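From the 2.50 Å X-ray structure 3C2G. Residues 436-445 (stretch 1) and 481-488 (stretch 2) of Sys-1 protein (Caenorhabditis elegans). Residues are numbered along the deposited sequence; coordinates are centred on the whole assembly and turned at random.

Stretch 1 436-445: EIDILKKLMS
Stretch 2 (481-488) GVLNVIDE

Stretch 1 is helical from I437 to S445 and continues beyond it, whereas in stretch 2, G481 leads into a short 3-10 segment, V482 to N484, after which the chain extends through V485, I486 and D487 (phi/psi -82/124°, -121/132° and -83/152°). Backbone bonds from N484 N to G481 O (3.2 Å) and from V485 N to V482 O (3.3 Å) hold the tight turn. The two chains run in the same general sense: I437 CA lies 6.5 Å from V485 CA, and one helical turn later K441 CA lies 5.6 Å from D487 CA.

E436 occupies the N-cap position, and its O accepts the first i to i+4 bond, from L440 N (3.3 Å). I437 (chi1 p, chi2 t) points sideways, yet its CG2 reaches V485 CG2 at 3.7 Å. D438 points away, and I439 lies out of reach. L440 (m, t) points toward stretch 2, placing CD1 3.8 Å from V485 CG2 and 4.3 Å from V482 CG2, both valines being in the t rotamer. V485 is thus the hub of the apolar contact and the residue most covered by the helix.

The CA-to-CB bond of K441 (m, t, t, chi4 -144°) points sideways to stretch 2, but the end of the side chain comes nearer. Its CG packs 3.8 Å from V485 CG1, while K441 NZ stops 3.6 Å from I486 O, a polar approach too long to count as a hydrogen bond. The CA-to-CB bond of I486 (m, m) points away; the closest atom it offers the lysine is its backbone O. K442 and L443 are out of reach. Selenomethionine M444 (p, t, p) points toward stretch 2 and sets SE 3.9 Å from V485 O. S445 (p) bonds back within the helix, OG to K442 O at 3.1 Å. No hydrogen bond joins the stretches; the contact, which buries 398 Å² summed over both sides, rests mainly on apolar packing around V485.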

# COMPACT_ATOMS: atom_id res chain seq x y z
N GLU A 436 -32.09 3.15 8.37
CA GLU A 436 -32.89 1.92 8.33
C GLU A 436 -32.41 0.97 9.42
O GLU A 436 -31.24 0.98 9.77
CB GLU A 436 -32.81 1.24 6.97
CG GLU A 436 -33.67 1.89 5.88
CD GLU A 436 -33.53 1.20 4.53
OE1 GLU A 436 -32.70 0.26 4.41
OE2 GLU A 436 -34.24 1.59 3.59
N ILE A 437 -33.31 0.15 9.96
CA ILE A 437 -32.99 -0.62 11.18
C ILE A 437 -31.91 -1.67 11.00
O ILE A 437 -31.16 -1.95 11.94
CB ILE A 437 -34.22 -1.27 11.85
CG1 ILE A 437 -34.98 -2.15 10.87
CG2 ILE A 437 -35.11 -0.21 12.46
CD1 ILE A 437 -35.75 -3.23 11.56
N ASP A 438 -31.82 -2.26 9.82
CA ASP A 438 -30.84 -3.31 9.59
C ASP A 438 -29.40 -2.80 9.69
O ASP A 438 -28.58 -3.44 10.34
CB ASP A 438 -31.08 -4.00 8.25
CG ASP A 438 -30.42 -5.38 8.16
OD1 ASP A 438 -29.96 -5.92 9.21
OD2 ASP A 438 -30.37 -5.92 7.04
N ILE A 439 -29.09 -1.66 9.08
CA ILE A 439 -27.73 -1.14 9.15
C ILE A 439 -27.40 -0.54 10.52
O ILE A 439 -26.26 -0.64 11.00
CB ILE A 439 -27.39 -0.18 7.98
CG1 ILE A 439 -25.87 -0.15 7.76
CG2 ILE A 439 -27.97 1.21 8.21
CD1 ILE A 439 -25.45 0.45 6.45
N LEU A 440 -28.40 0.06 11.17
CA LEU A 440 -28.22 0.52 12.55
C LEU A 440 -27.83 -0.64 13.46
O LEU A 440 -26.91 -0.51 14.27
CB LEU A 440 -29.47 1.21 13.09
CG LEU A 440 -29.74 2.66 12.66
CD1 LEU A 440 -30.99 3.17 13.33
CD2 LEU A 440 -28.57 3.59 12.94
N LYS A 441 -28.52 -1.76 13.32
CA LYS A 441 -28.22 -2.92 14.14
C LYS A 441 -26.78 -3.38 13.92
O LYS A 441 -26.06 -3.61 14.88
CB LYS A 441 -29.20 -4.06 13.86
CG LYS A 441 -30.53 -3.96 14.60
CD LYS A 441 -31.44 -5.13 14.22
CE LYS A 441 -32.89 -4.86 14.61
NZ LYS A 441 -33.59 -6.11 15.08
N LYS A 442 -26.37 -3.48 12.65
CA LYS A 442 -25.03 -3.91 12.29
C LYS A 442 -23.96 -2.94 12.78
O LYS A 442 -22.91 -3.36 13.28
CB LYS A 442 -24.93 -4.14 10.78
CG LYS A 442 -25.76 -5.33 10.33
CD LYS A 442 -25.65 -5.62 8.84
CE LYS A 442 -26.10 -7.06 8.58
NZ LYS A 442 -25.80 -7.51 7.20
N LEU A 443 -24.25 -1.64 12.65
CA LEU A 443 -23.31 -0.63 13.10
C LEU A 443 -23.18 -0.61 14.60
O LEU A 443 -22.08 -0.42 15.12
CB LEU A 443 -23.68 0.76 12.57
CG LEU A 443 -23.46 1.01 11.08
CD1 LEU A 443 -23.64 2.47 10.76
CD2 LEU A 443 -22.09 0.52 10.60
N MSE A 444 -24.28 -0.81 15.31
CA MSE A 444 -24.19 -0.80 16.76
C MSE A 444 -23.55 -2.08 17.28
O MSE A 444 -22.93 -2.07 18.32
CB MSE A 444 -25.51 -0.42 17.47
CG MSE A 444 -26.72 -1.31 17.23
SE MSE A 444 -28.41 -0.61 18.03
CE MSE A 444 -28.43 1.19 17.28
N SER A 445 -23.66 -3.16 16.52
CA SER A 445 -22.99 -4.39 16.94
C SER A 445 -21.45 -4.38 16.74
O SER A 445 -20.75 -5.00 17.51
CB SER A 445 -23.67 -5.63 16.35
OG SER A 445 -23.21 -5.91 15.04
N GLY A 481 -37.06 7.26 15.02
CA GLY A 481 -36.92 5.81 15.16
C GLY A 481 -35.61 5.29 15.75
O GLY A 481 -35.51 4.11 16.09
N VAL A 482 -34.61 6.16 15.88
CA VAL A 482 -33.24 5.71 16.12
C VAL A 482 -33.04 5.05 17.49
O VAL A 482 -32.52 3.93 17.57
CB VAL A 482 -32.22 6.85 15.89
CG1 VAL A 482 -30.85 6.47 16.40
CG2 VAL A 482 -32.15 7.19 14.41
N LEU A 483 -33.48 5.72 18.56
CA LEU A 483 -33.31 5.18 19.90
C LEU A 483 -34.29 4.07 20.24
O LEU A 483 -34.31 3.59 21.37
CB LEU A 483 -33.38 6.30 20.94
CG LEU A 483 -32.20 7.27 21.02
CD1 LEU A 483 -32.42 8.24 22.14
CD2 LEU A 483 -30.89 6.54 21.23
N ASN A 484 -35.09 3.66 19.26
CA ASN A 484 -36.01 2.54 19.45
C ASN A 484 -35.49 1.23 18.88
O ASN A 484 -36.11 0.18 19.04
CB ASN A 484 -37.39 2.83 18.85
CG ASN A 484 -38.10 4.01 19.52
OD1 ASN A 484 -37.83 4.35 20.69
ND2 ASN A 484 -39.00 4.63 18.78
N VAL A 485 -34.34 1.30 18.20
CA VAL A 485 -33.74 0.11 17.61
C VAL A 485 -32.94 -0.65 18.68
O VAL A 485 -32.06 -0.09 19.33
CB VAL A 485 -32.85 0.46 16.40
CG1 VAL A 485 -32.38 -0.80 15.70
CG2 VAL A 485 -33.62 1.36 15.43
N ILE A 486 -33.29 -1.92 18.83
CA ILE A 486 -32.72 -2.80 19.84
C ILE A 486 -32.08 -3.97 19.10
O ILE A 486 -32.71 -4.55 18.22
CB ILE A 486 -33.84 -3.33 20.78
CG1 ILE A 486 -34.68 -2.17 21.35
CG2 ILE A 486 -33.29 -4.23 21.87
CD1 ILE A 486 -33.94 -1.22 22.28
N ASP A 487 -30.85 -4.33 19.44
CA ASP A 487 -30.21 -5.45 18.77
C ASP A 487 -30.62 -6.80 19.38
O ASP A 487 -30.94 -6.87 20.57
CB ASP A 487 -28.69 -5.31 18.78
CG ASP A 487 -28.09 -5.65 20.12
OD1 ASP A 487 -28.44 -4.97 21.11
OD2 ASP A 487 -27.28 -6.60 20.18
N GLU A 488 -30.60 -7.84 18.56
CA GLU A 488 -30.95 -9.21 18.99
C GLU A 488 -29.98 -9.79 20.02
O GLU A 488 -30.39 -10.49 20.94
CB GLU A 488 -31.04 -10.14 17.77